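Two-component insecticidal protein 16 kDa unit (Alcaligenes faecalis, PDB 5V3S) serves as the aegerolysin component of a binary toxin that kills corn rootworm, by a mechanism similar to that of Cry34Ab1/Cry35Ab1. Local coordinates at residues A[18-29]-A[133-144]; A[33-43]-A[54-62]. One frame throughout, in Å; residues are numbered along the deposited sequence.

Interaction 1. Residues A[18-29]-A[133-144]; sequences QWMEITIFVVNS and GAMGNIFITVVK. Unlike the reference sequence in segment 18-29: Met20 (reference Ile). Unlike the reference sequence in segment 133-144: Met135 (reference Thr).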
loop_
_atom_site.group_PDB
_atom_site.type_symbol
_atom_site.label_atom_id
_atom_site.label_comp_id
_atom_site.label_asym_id
_atom_site.label_seq_id
_atom_site.Cartn_x
_atom_site.Cartn_y
_atom_site.Cartn_z
ATOM N N GLN A 18 -12.337 -2.981 10.164
ATOM C CA GLN A 18 -11.058 -3.482 9.597
ATOM C C GLN A 18 -10.655 -2.533 8.466
ATOM O O GLN A 18 -11.419 -2.289 7.527
ATOM C CB GLN A 18 -11.218 -4.912 9.117
ATOM C CG GLN A 18 -9.967 -5.492 8.483
ATOM C CD GLN A 18 -8.768 -5.382 9.425
ATOM O OE1 GLN A 18 -8.293 -4.288 9.720
ATOM N NE2 GLN A 18 -8.392 -6.508 10.016
ATOM N N TRP A 19 -9.490 -1.895 8.611
ATOM C CA TRP A 19 -9.151 -0.834 7.699
ATOM C C TRP A 19 -7.629 -0.703 7.728
ATOM O O TRP A 19 -6.950 -1.143 8.688
ATOM C CB TRP A 19 -9.792 0.498 8.061
ATOM C CG TRP A 19 -9.296 1.010 9.391
ATOM C CD1 TRP A 19 -9.791 0.672 10.632
ATOM C CD2 TRP A 19 -8.202 1.925 9.628
ATOM N NE1 TRP A 19 -9.075 1.316 11.612
ATOM C CE2 TRP A 19 -8.089 2.086 11.026
ATOM C CE3 TRP A 19 -7.286 2.574 8.800
ATOM C CZ2 TRP A 19 -7.128 2.906 11.615
ATOM C CZ3 TRP A 19 -6.322 3.425 9.386
ATOM C CH2 TRP A 19 -6.238 3.578 10.769
HETATM N N MSE A 20 -7.120 -0.169 6.631
HETATM C CA MSE A 20 -5.692 0.087 6.514
HETATM C C MSE A 20 -5.553 1.383 5.721
HETATM O O MSE A 20 -6.386 1.722 4.874
HETATM C CB MSE A 20 -4.941 -1.088 5.828
HETATM C CG MSE A 20 -5.382 -1.524 4.409
HETATM SE SE MSE A 20 -4.489 -0.356 3.040
HETATM C CE MSE A 20 -2.997 -1.632 2.960
ATOM N N GLU A 21 -4.471 2.114 5.969
ATOM C CA GLU A 21 -4.089 3.188 5.076
ATOM C C GLU A 21 -2.589 3.087 4.910
ATOM O O GLU A 21 -1.900 2.986 5.895
ATOM C CB GLU A 21 -4.474 4.613 5.548
ATOM C CG GLU A 21 -5.966 4.860 5.486
ATOM C CD GLU A 21 -6.403 6.295 5.517
ATOM O OE1 GLU A 21 -5.506 7.191 5.511
ATOM O OE2 GLU A 21 -7.667 6.477 5.528
ATOM N N ILE A 22 -2.131 3.062 3.658
ATOM C CA ILE A 22 -0.712 2.866 3.350
ATOM C C ILE A 22 -0.204 4.122 2.605
ATOM O O ILE A 22 -0.763 4.523 1.622
ATOM C CB ILE A 22 -0.396 1.518 2.692
ATOM C CG1 ILE A 22 1.074 1.316 2.548
ATOM C CG2 ILE A 22 -1.016 1.358 1.350
ATOM C CD1 ILE A 22 1.468 -0.125 2.473
ATOM N N THR A 23 0.862 4.709 3.109
ATOM C CA THR A 23 1.368 5.934 2.502
ATOM C C THR A 23 2.742 5.539 1.949
ATOM O O THR A 23 3.536 4.970 2.693
ATOM C CB THR A 23 1.421 7.086 3.536
ATOM O OG1 THR A 23 0.118 7.398 3.940
ATOM C CG2 THR A 23 2.003 8.291 2.919
ATOM N N ILE A 24 3.016 5.879 0.666
ATOM C CA ILE A 24 4.314 5.626 -0.002
ATOM C C ILE A 24 4.939 6.967 -0.298
ATOM O O ILE A 24 4.281 7.814 -0.954
ATOM C CB ILE A 24 4.082 4.838 -1.313
ATOM C CG1 ILE A 24 3.287 3.582 -1.015
ATOM C CG2 ILE A 24 5.385 4.483 -2.047
ATOM C CD1 ILE A 24 1.822 3.696 -1.316
ATOM N N PHE A 25 6.122 7.203 0.288
ATOM C CA PHE A 25 6.813 8.504 0.135
ATOM C C PHE A 25 8.061 8.144 -0.588
ATOM O O PHE A 25 8.744 7.191 -0.191
ATOM C CB PHE A 25 7.218 9.105 1.522
ATOM C CG PHE A 25 7.820 10.455 1.436
ATOM C CD1 PHE A 25 7.033 11.568 1.433
ATOM C CD2 PHE A 25 9.197 10.606 1.248
ATOM C CE1 PHE A 25 7.587 12.838 1.359
ATOM C CE2 PHE A 25 9.767 11.900 1.115
ATOM C CZ PHE A 25 8.939 12.987 1.152
ATOM N N VAL A 26 8.470 8.955 -1.569
ATOM C CA VAL A 26 9.556 8.557 -2.476
ATOM C C VAL A 26 10.541 9.683 -2.621
ATOM O O VAL A 26 10.135 10.823 -2.489
ATOM C CB VAL A 26 9.069 8.152 -3.879
ATOM C CG1 VAL A 26 7.949 7.094 -3.747
ATOM C CG2 VAL A 26 8.525 9.329 -4.632
ATOM N N VAL A 27 11.761 9.296 -2.964
ATOM C CA VAL A 27 12.909 10.221 -3.107
ATOM C C VAL A 27 13.801 9.776 -4.241
ATOM O O VAL A 27 14.125 8.653 -4.405
ATOM C CB VAL A 27 13.726 10.294 -1.774
ATOM C CG1 VAL A 27 14.890 11.253 -1.873
ATOM C CG2 VAL A 27 12.874 10.567 -0.563
ATOM N N ASN A 28 14.237 10.760 -4.997
ATOM C CA ASN A 28 15.266 10.664 -6.029
ATOM C C ASN A 28 14.852 10.060 -7.372
ATOM O O ASN A 28 15.724 9.707 -8.216
ATOM C CB ASN A 28 16.549 10.053 -5.530
ATOM C CG ASN A 28 17.738 10.443 -6.405
ATOM O OD1 ASN A 28 17.747 11.557 -6.921
ATOM N ND2 ASN A 28 18.717 9.521 -6.608
ATOM N N SER A 29 13.536 9.946 -7.596
ATOM C CA SER A 29 12.921 9.536 -8.871
ATOM C C SER A 29 11.424 9.759 -8.765
ATOM O O SER A 29 10.951 10.115 -7.703
ATOM C CB SER A 29 13.193 8.100 -9.205
ATOM O OG SER A 29 13.091 7.883 -10.601
ATOM N N GLY A 133 -6.387 -6.313 16.211
ATOM C CA GLY A 133 -7.493 -5.440 15.761
ATOM C C GLY A 133 -7.332 -4.953 14.320
ATOM O O GLY A 133 -6.900 -5.732 13.432
ATOM N N ALA A 134 -7.605 -3.673 14.101
ATOM C CA ALA A 134 -7.519 -3.114 12.724
ATOM C C ALA A 134 -6.058 -2.984 12.268
ATOM O O ALA A 134 -5.170 -2.566 13.038
ATOM C CB ALA A 134 -8.218 -1.761 12.628
HETATM N N MSE A 135 -5.815 -3.324 11.015
HETATM C CA MSE A 135 -4.464 -3.162 10.447
HETATM C C MSE A 135 -3.861 -1.777 10.647
HETATM O O MSE A 135 -2.721 -1.657 11.037
HETATM C CB MSE A 135 -4.472 -3.615 8.987
HETATM C CG MSE A 135 -3.122 -3.569 8.286
HETATM SE SE MSE A 135 -1.830 -4.769 9.148
HETATM C CE MSE A 135 -1.195 -5.784 7.617
ATOM N N GLY A 136 -4.584 -0.726 10.368
ATOM C CA GLY A 136 -4.106 0.594 10.759
ATOM C C GLY A 136 -3.288 1.320 9.684
ATOM O O GLY A 136 -3.466 1.084 8.554
ATOM N N ASN A 137 -2.416 2.224 10.111
ATOM C CA ASN A 137 -1.612 3.060 9.228
ATOM C C ASN A 137 -0.278 2.348 8.936
ATOM O O ASN A 137 0.389 1.813 9.853
ATOM C CB ASN A 137 -1.329 4.427 9.852
ATOM C CG ASN A 137 -2.595 5.241 10.115
ATOM O OD1 ASN A 137 -3.200 5.738 9.213
ATOM N ND2 ASN A 137 -3.066 5.245 11.359
ATOM N N ILE A 138 0.170 2.389 7.675
ATOM C CA ILE A 138 1.417 1.738 7.270
ATOM C C ILE A 138 2.108 2.800 6.391
ATOM O O ILE A 138 1.425 3.500 5.651
ATOM C CB ILE A 138 1.142 0.480 6.339
ATOM C CG1 ILE A 138 0.177 -0.553 7.023
ATOM C CG2 ILE A 138 2.414 -0.189 5.880
ATOM C CD1 ILE A 138 -0.690 -1.383 6.086
ATOM N N PHE A 139 3.428 2.820 6.433
ATOM C CA PHE A 139 4.292 3.823 5.816
ATOM C C PHE A 139 5.380 3.064 5.109
ATOM O O PHE A 139 6.049 2.262 5.696
ATOM C CB PHE A 139 4.881 4.679 6.950
ATOM C CG PHE A 139 5.796 5.819 6.554
ATOM C CD1 PHE A 139 5.540 6.661 5.490
ATOM C CD2 PHE A 139 6.867 6.144 7.396
ATOM C CE1 PHE A 139 6.359 7.760 5.221
ATOM C CE2 PHE A 139 7.693 7.225 7.133
ATOM C CZ PHE A 139 7.419 8.062 6.068
ATOM N N ILE A 140 5.567 3.329 3.798
ATOM C CA ILE A 140 6.738 2.806 3.051
ATOM C C ILE A 140 7.495 4.015 2.446
ATOM O O ILE A 140 6.877 4.820 1.870
ATOM C CB ILE A 140 6.327 1.830 1.952
ATOM C CG1 ILE A 140 5.488 0.677 2.563
ATOM C CG2 ILE A 140 7.575 1.332 1.189
ATOM C CD1 ILE A 140 5.054 -0.337 1.529
ATOM N N THR A 141 8.776 4.094 2.695
ATOM C CA THR A 141 9.710 5.001 2.101
ATOM C C THR A 141 10.496 4.242 1.043
ATOM O O THR A 141 10.909 3.053 1.165
ATOM C CB THR A 141 10.598 5.746 3.155
ATOM O OG1 THR A 141 11.288 4.761 4.001
ATOM C CG2 THR A 141 9.723 6.658 4.093
ATOM N N VAL A 142 10.760 4.977 -0.043
ATOM C CA VAL A 142 11.484 4.450 -1.093
ATOM C C VAL A 142 12.519 5.540 -1.513
ATOM O O VAL A 142 12.137 6.617 -1.788
ATOM C CB VAL A 142 10.584 4.092 -2.244
ATOM C CG1 VAL A 142 11.451 3.436 -3.272
ATOM C CG2 VAL A 142 9.420 3.127 -1.825
ATOM N N VAL A 143 13.776 5.198 -1.470
ATOM C CA VAL A 143 14.864 6.106 -1.830
ATOM C C VAL A 143 15.647 5.443 -2.922
ATOM O O VAL A 143 16.221 4.385 -2.714
ATOM C CB VAL A 143 15.810 6.413 -0.625
ATOM C CG1 VAL A 143 16.964 7.320 -1.082
ATOM C CG2 VAL A 143 15.035 7.074 0.488
ATOM N N LYS A 144 15.650 6.031 -4.127
ATOM C CA LYS A 144 16.600 5.578 -5.202
ATOM C C LYS A 144 18.003 6.035 -4.778
ATOM O O LYS A 144 18.208 7.264 -4.604
ATOM C CB LYS A 144 16.246 6.173 -6.545
ATOM C CG LYS A 144 17.051 5.617 -7.717
ATOM C CD LYS A 144 16.674 6.218 -9.044
ATOM C CE LYS A 144 17.175 5.423 -10.284
ATOM N NZ LYS A 144 16.313 5.768 -11.500
HETATM O O HOH W 1 15.593 8.800 -11.423
#
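Ile22 and Ile138 meet in the first half of two parallel strands, Ile22 CD1 lying 3.5 Å from Ile138 CG2. With CG1 anti to the backbone N (chi1 -173°), the Ile22 branch swings across to its neighbour strand, and the same methyl also reaches Ile140 CD1, at 3.7 Å. On this face Met20, a selenomethionine, brings CE to 3.9 Å from Ile138 CD1, and Ile24 and Val26 touch Val142. At the start of the pair the indole of Trp19 lies over backbone: Gly136 CA sits above its six-membered ring, 3.8 Å from the centroid, in a CH-pi contact. The amide of Asn137 stands at the ring edge, its plane turned 72° from the indole, while Ala134 CB approaches Trp19 NE1 at 3.4 Å. Nine backbone bonds join the strands in alternation, from Gly136 N to Trp19 O through to Lys144 N to Val27 O. One side chain extends the series: Gln18 OE1, on a lone pair, takes the N-H of Met135 at 3.0 Å and also a weak bond from Trp19 N. The two strands are the one parallel pairing in the mixed sheet of the aegerolysin beta-sandwich. Their aliphatic face packs on strands 83-91 and 94-103 of the other sheet, where Phe87 touches Ile22 and Ile24, and Tyr99 touches Ile22 and Ile138. On the reverse face Phe25 CB comes 4.0 Å from Phe139 CE1, and Thr23 OG1 bonds to Thr70. Past the last strand pair, the extended Lys144 carries NZ to a salt bridge with Asp91. That amine also donates to a water, which in turn donates to Ser29 OG; Asp91 binds this hydroxyl as well.

Interaction 2. Residues A[33-43]-A[54-62]; sequences VEGAYLRWGKF and SPSQINGTI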
loop_
_atom_site.group_PDB
_atom_site.type_symbol
_atom_site.label_atom_id
_atom_site.label_comp_id
_atom_site.label_asym_id
_atom_site.label_seq_id
_atom_site.Cartn_x
_atom_site.Cartn_y
_atom_site.Cartn_z
ATOM N N VAL A 33 2.511 3.560 -9.366
ATOM C CA VAL A 33 1.732 2.413 -8.819
ATOM C C VAL A 33 1.136 1.594 -9.956
ATOM O O VAL A 33 0.508 2.128 -10.872
ATOM C CB VAL A 33 0.668 2.877 -7.815
ATOM C CG1 VAL A 33 -0.018 1.671 -7.256
ATOM C CG2 VAL A 33 1.235 3.815 -6.711
ATOM N N GLU A 34 1.267 0.257 -9.922
ATOM C CA GLU A 34 0.568 -0.567 -10.901
ATOM C C GLU A 34 0.210 -1.866 -10.187
ATOM O O GLU A 34 0.687 -2.172 -9.082
ATOM C CB GLU A 34 1.438 -0.901 -12.112
ATOM C CG GLU A 34 1.807 0.199 -13.007
ATOM C CD GLU A 34 0.685 0.787 -13.814
ATOM O OE1 GLU A 34 -0.400 0.199 -14.060
ATOM O OE2 GLU A 34 0.919 1.956 -14.217
ATOM N N GLY A 35 -0.656 -2.629 -10.834
ATOM C CA GLY A 35 -0.955 -3.945 -10.333
ATOM C C GLY A 35 -1.906 -3.971 -9.109
ATOM O O GLY A 35 -2.032 -5.017 -8.430
ATOM N N ALA A 36 -2.545 -2.849 -8.767
ATOM C CA ALA A 36 -3.426 -2.863 -7.595
ATOM C C ALA A 36 -4.637 -3.797 -7.805
ATOM O O ALA A 36 -5.273 -3.781 -8.866
ATOM C CB ALA A 36 -3.922 -1.435 -7.270
ATOM N N TYR A 37 -4.966 -4.585 -6.760
ATOM C CA TYR A 37 -6.112 -5.436 -6.790
ATOM C C TYR A 37 -6.645 -5.641 -5.412
ATOM O O TYR A 37 -5.973 -5.401 -4.409
ATOM C CB TYR A 37 -5.715 -6.794 -7.418
ATOM C CG TYR A 37 -4.889 -7.628 -6.514
ATOM C CD1 TYR A 37 -3.539 -7.453 -6.395
ATOM C CD2 TYR A 37 -5.488 -8.625 -5.686
ATOM C CE1 TYR A 37 -2.770 -8.167 -5.522
ATOM C CE2 TYR A 37 -4.703 -9.367 -4.834
ATOM C CZ TYR A 37 -3.340 -9.089 -4.729
ATOM O OH TYR A 37 -2.563 -9.751 -3.843
ATOM N N LEU A 38 -7.879 -6.153 -5.357
ATOM C CA LEU A 38 -8.436 -6.576 -4.116
ATOM C C LEU A 38 -9.133 -7.870 -4.402
ATOM O O LEU A 38 -9.814 -8.022 -5.404
ATOM C CB LEU A 38 -9.470 -5.585 -3.488
ATOM C CG LEU A 38 -9.064 -4.212 -2.949
ATOM C CD1 LEU A 38 -10.234 -3.287 -2.773
ATOM C CD2 LEU A 38 -8.286 -4.281 -1.677
ATOM N N ARG A 39 -9.057 -8.727 -3.399
ATOM C CA ARG A 39 -9.885 -9.936 -3.301
ATOM C C ARG A 39 -11.041 -9.752 -2.338
ATOM O O ARG A 39 -12.108 -10.325 -2.547
ATOM C CB ARG A 39 -9.031 -11.050 -2.783
ATOM C CG ARG A 39 -8.114 -11.660 -3.791
ATOM C CD ARG A 39 -7.155 -12.616 -3.052
ATOM N NE ARG A 39 -6.333 -13.361 -4.008
ATOM C CZ ARG A 39 -5.368 -14.224 -3.687
ATOM N NH1 ARG A 39 -5.039 -14.486 -2.384
ATOM N NH2 ARG A 39 -4.763 -14.848 -4.674
ATOM N N TRP A 40 -10.861 -8.959 -1.314
ATOM C CA TRP A 40 -11.938 -8.598 -0.373
ATOM C C TRP A 40 -11.839 -7.134 -0.030
ATOM O O TRP A 40 -10.710 -6.582 0.059
ATOM C CB TRP A 40 -11.804 -9.395 0.903
ATOM C CG TRP A 40 -11.995 -10.835 0.705
ATOM C CD1 TRP A 40 -11.033 -11.757 0.525
ATOM C CD2 TRP A 40 -13.260 -11.556 0.683
ATOM N NE1 TRP A 40 -11.583 -13.003 0.367
ATOM C CE2 TRP A 40 -12.948 -12.916 0.464
ATOM C CE3 TRP A 40 -14.595 -11.174 0.813
ATOM C CZ2 TRP A 40 -13.931 -13.914 0.355
ATOM C CZ3 TRP A 40 -15.613 -12.192 0.740
ATOM C CH2 TRP A 40 -15.251 -13.540 0.506
ATOM N N GLY A 41 -12.995 -6.535 0.218
ATOM C CA GLY A 41 -13.155 -5.171 0.587
ATOM C C GLY A 41 -13.184 -4.200 -0.551
ATOM O O GLY A 41 -13.396 -4.563 -1.727
ATOM N N LYS A 42 -12.942 -2.939 -0.225
ATOM C CA LYS A 42 -12.962 -1.882 -1.195
ATOM C C LYS A 42 -11.812 -0.885 -0.989
ATOM O O LYS A 42 -11.244 -0.821 0.080
ATOM C CB LYS A 42 -14.299 -1.098 -1.104
ATOM C CG LYS A 42 -14.492 -0.393 0.227
ATOM C CD LYS A 42 -15.892 0.316 0.279
ATOM C CE LYS A 42 -16.104 1.028 1.629
ATOM N NZ LYS A 42 -17.438 1.721 1.593
ATOM N N PHE A 43 -11.429 -0.203 -2.046
ATOM C CA PHE A 43 -10.539 0.905 -1.958
ATOM C C PHE A 43 -11.423 2.125 -1.792
ATOM O O PHE A 43 -12.583 2.123 -2.215
ATOM C CB PHE A 43 -9.683 1.067 -3.240
ATOM C CG PHE A 43 -8.511 0.058 -3.374
ATOM C CD1 PHE A 43 -7.516 0.020 -2.466
ATOM C CD2 PHE A 43 -8.406 -0.716 -4.498
ATOM C CE1 PHE A 43 -6.471 -0.860 -2.588
ATOM C CE2 PHE A 43 -7.350 -1.582 -4.665
ATOM C CZ PHE A 43 -6.378 -1.651 -3.692
ATOM N N SER A 54 -11.851 2.645 -7.588
ATOM C CA SER A 54 -11.513 1.365 -8.124
ATOM C C SER A 54 -10.011 1.174 -8.160
ATOM O O SER A 54 -9.247 2.189 -8.185
ATOM C CB SER A 54 -12.125 1.240 -9.531
ATOM O OG SER A 54 -11.503 2.218 -10.339
ATOM N N PRO A 55 -9.554 -0.083 -8.313
ATOM C CA PRO A 55 -8.131 -0.372 -8.635
ATOM C C PRO A 55 -7.627 0.446 -9.775
ATOM O O PRO A 55 -6.452 0.903 -9.724
ATOM C CB PRO A 55 -8.143 -1.879 -8.958
ATOM C CG PRO A 55 -9.224 -2.363 -8.043
ATOM C CD PRO A 55 -10.308 -1.328 -8.054
ATOM N N SER A 56 -8.490 0.598 -10.805
ATOM C CA SER A 56 -8.069 1.335 -11.979
ATOM C C SER A 56 -7.715 2.831 -11.718
ATOM O O SER A 56 -6.861 3.419 -12.416
ATOM C CB SER A 56 -9.056 1.124 -13.131
ATOM O OG SER A 56 -10.333 1.755 -12.921
ATOM N N GLN A 57 -8.356 3.431 -10.727
ATOM C CA GLN A 57 -8.030 4.797 -10.292
ATOM C C GLN A 57 -6.700 4.937 -9.540
ATOM O O GLN A 57 -6.104 6.019 -9.588
ATOM C CB GLN A 57 -9.132 5.369 -9.443
ATOM C CG GLN A 57 -10.397 5.521 -10.308
ATOM C CD GLN A 57 -11.524 6.054 -9.517
ATOM O OE1 GLN A 57 -12.270 5.276 -8.863
ATOM N NE2 GLN A 57 -11.591 7.384 -9.410
ATOM N N ILE A 58 -6.237 3.834 -8.954
ATOM C CA ILE A 58 -4.904 3.756 -8.344
ATOM C C ILE A 58 -3.814 3.464 -9.392
ATOM O O ILE A 58 -2.760 4.144 -9.425
ATOM C CB ILE A 58 -4.927 2.699 -7.257
ATOM C CG1 ILE A 58 -5.820 3.150 -6.142
ATOM C CG2 ILE A 58 -3.558 2.457 -6.648
ATOM C CD1 ILE A 58 -6.163 2.007 -5.219
ATOM N N ASN A 59 -4.066 2.430 -10.223
ATOM C CA ASN A 59 -3.094 2.005 -11.170
ATOM C C ASN A 59 -2.721 3.118 -12.137
ATOM O O ASN A 59 -3.603 3.841 -12.641
ATOM C CB ASN A 59 -3.607 0.779 -11.909
ATOM C CG ASN A 59 -3.543 -0.429 -11.061
ATOM O OD1 ASN A 59 -2.828 -0.425 -10.052
ATOM N ND2 ASN A 59 -4.438 -1.359 -11.291
ATOM N N GLY A 60 -1.421 3.321 -12.350
ATOM C CA GLY A 60 -0.937 4.413 -13.164
ATOM C C GLY A 60 -0.588 5.699 -12.473
ATOM O O GLY A 60 0.044 6.634 -13.097
ATOM N N THR A 61 -0.900 5.777 -11.194
ATOM C CA THR A 61 -0.639 6.953 -10.361
ATOM C C THR A 61 0.878 7.190 -10.319
ATOM O O THR A 61 1.644 6.328 -9.944
ATOM C CB THR A 61 -1.192 6.770 -8.931
ATOM O OG1 THR A 61 -2.597 6.781 -9.009
ATOM C CG2 THR A 61 -0.854 7.987 -7.997
ATOM N N ILE A 62 1.309 8.399 -10.606
ATOM C CA ILE A 62 2.717 8.693 -10.450
ATOM C C ILE A 62 2.918 9.381 -9.105
ATOM O O ILE A 62 2.240 10.314 -8.883
ATOM C CB ILE A 62 3.191 9.615 -11.625
ATOM C CG1 ILE A 62 3.018 8.887 -12.981
ATOM C CG2 ILE A 62 4.675 10.080 -11.400
ATOM C CD1 ILE A 62 3.851 7.672 -13.153
#
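The Phe43 ring is sandwiched between aliphatic groups: Ile58 CD1 sits over the centre of one face, 3.5 Å from the centroid and only 10° off the ring normal, and Leu38 CD1 lies against the rim of the opposite face. Pro55 CG meets the ring edge, in plane, 3.9 Å from Phe43 CE2. Here a single loosely hydrogen-bonded helical turn (about 55-58) and the type II beta turn that follows it, Ile58 to Thr61, cover a segment that turns a corner at Arg39 and so passes from one sheet of the beta-sandwich to the other. Ile58 reaches both limbs: CD1 goes to the ring on the second, while CG2, anti to the backbone N, bears on the first at Val33 CG1 (3.7 Å) and Ala36 CB. Nearby, Pro55 CB rests 3.4 Å from Ala36 O. The Asn59 amide ties the turn to the first limb. Its OD1 accepts from Ala36 N at 2.8 Å, in the carbonyl plane and on a lone pair, and the same oxygen abuts Ala36 CB. The Glu34 carboxylate, bent back at chi2 (-69°), lies near Gly60 and crosses the Asn59 amide with the planes 23° apart; a long, weak ion pair links it to Lys32. Two backbone bonds tie Val33 to the turn: its O takes Gly60 N at 2.7 Å, and its N donates to Thr61 O. Within the turn, Ile58 O receives two donors of Thr61 from the same face of its plane, the backbone N-H and the side-chain hydroxyl, with Thr61 OG1 2.7 Å from Ile58 O.

How the interactions relate
After helix 10-16, strand 19-27 is the first strand, in the mixed sheet; the chain then turns into strand 31-38 of the antiparallel sheet. Residues 33-43 return it to the mixed sheet, and interaction 2 closes a short loop when 54-62 folds back over strand 31-38 and Phe43 of strand 40-44, so touching both sheets. Interaction 1 closes only when 133-144 arrives, so the whole of interaction 2 is nested inside its loop of 103 residues. The centres lie about 15 Å apart without further touch. Strand 68-74 separates strand 19-27 from strand 40-44, and both contacts share neighbours in the sandwich: Ile71 touches Ile22 and Phe43, Phe87 touches Ile22 and Val33, and Trp101 touches Met20 and Phe43.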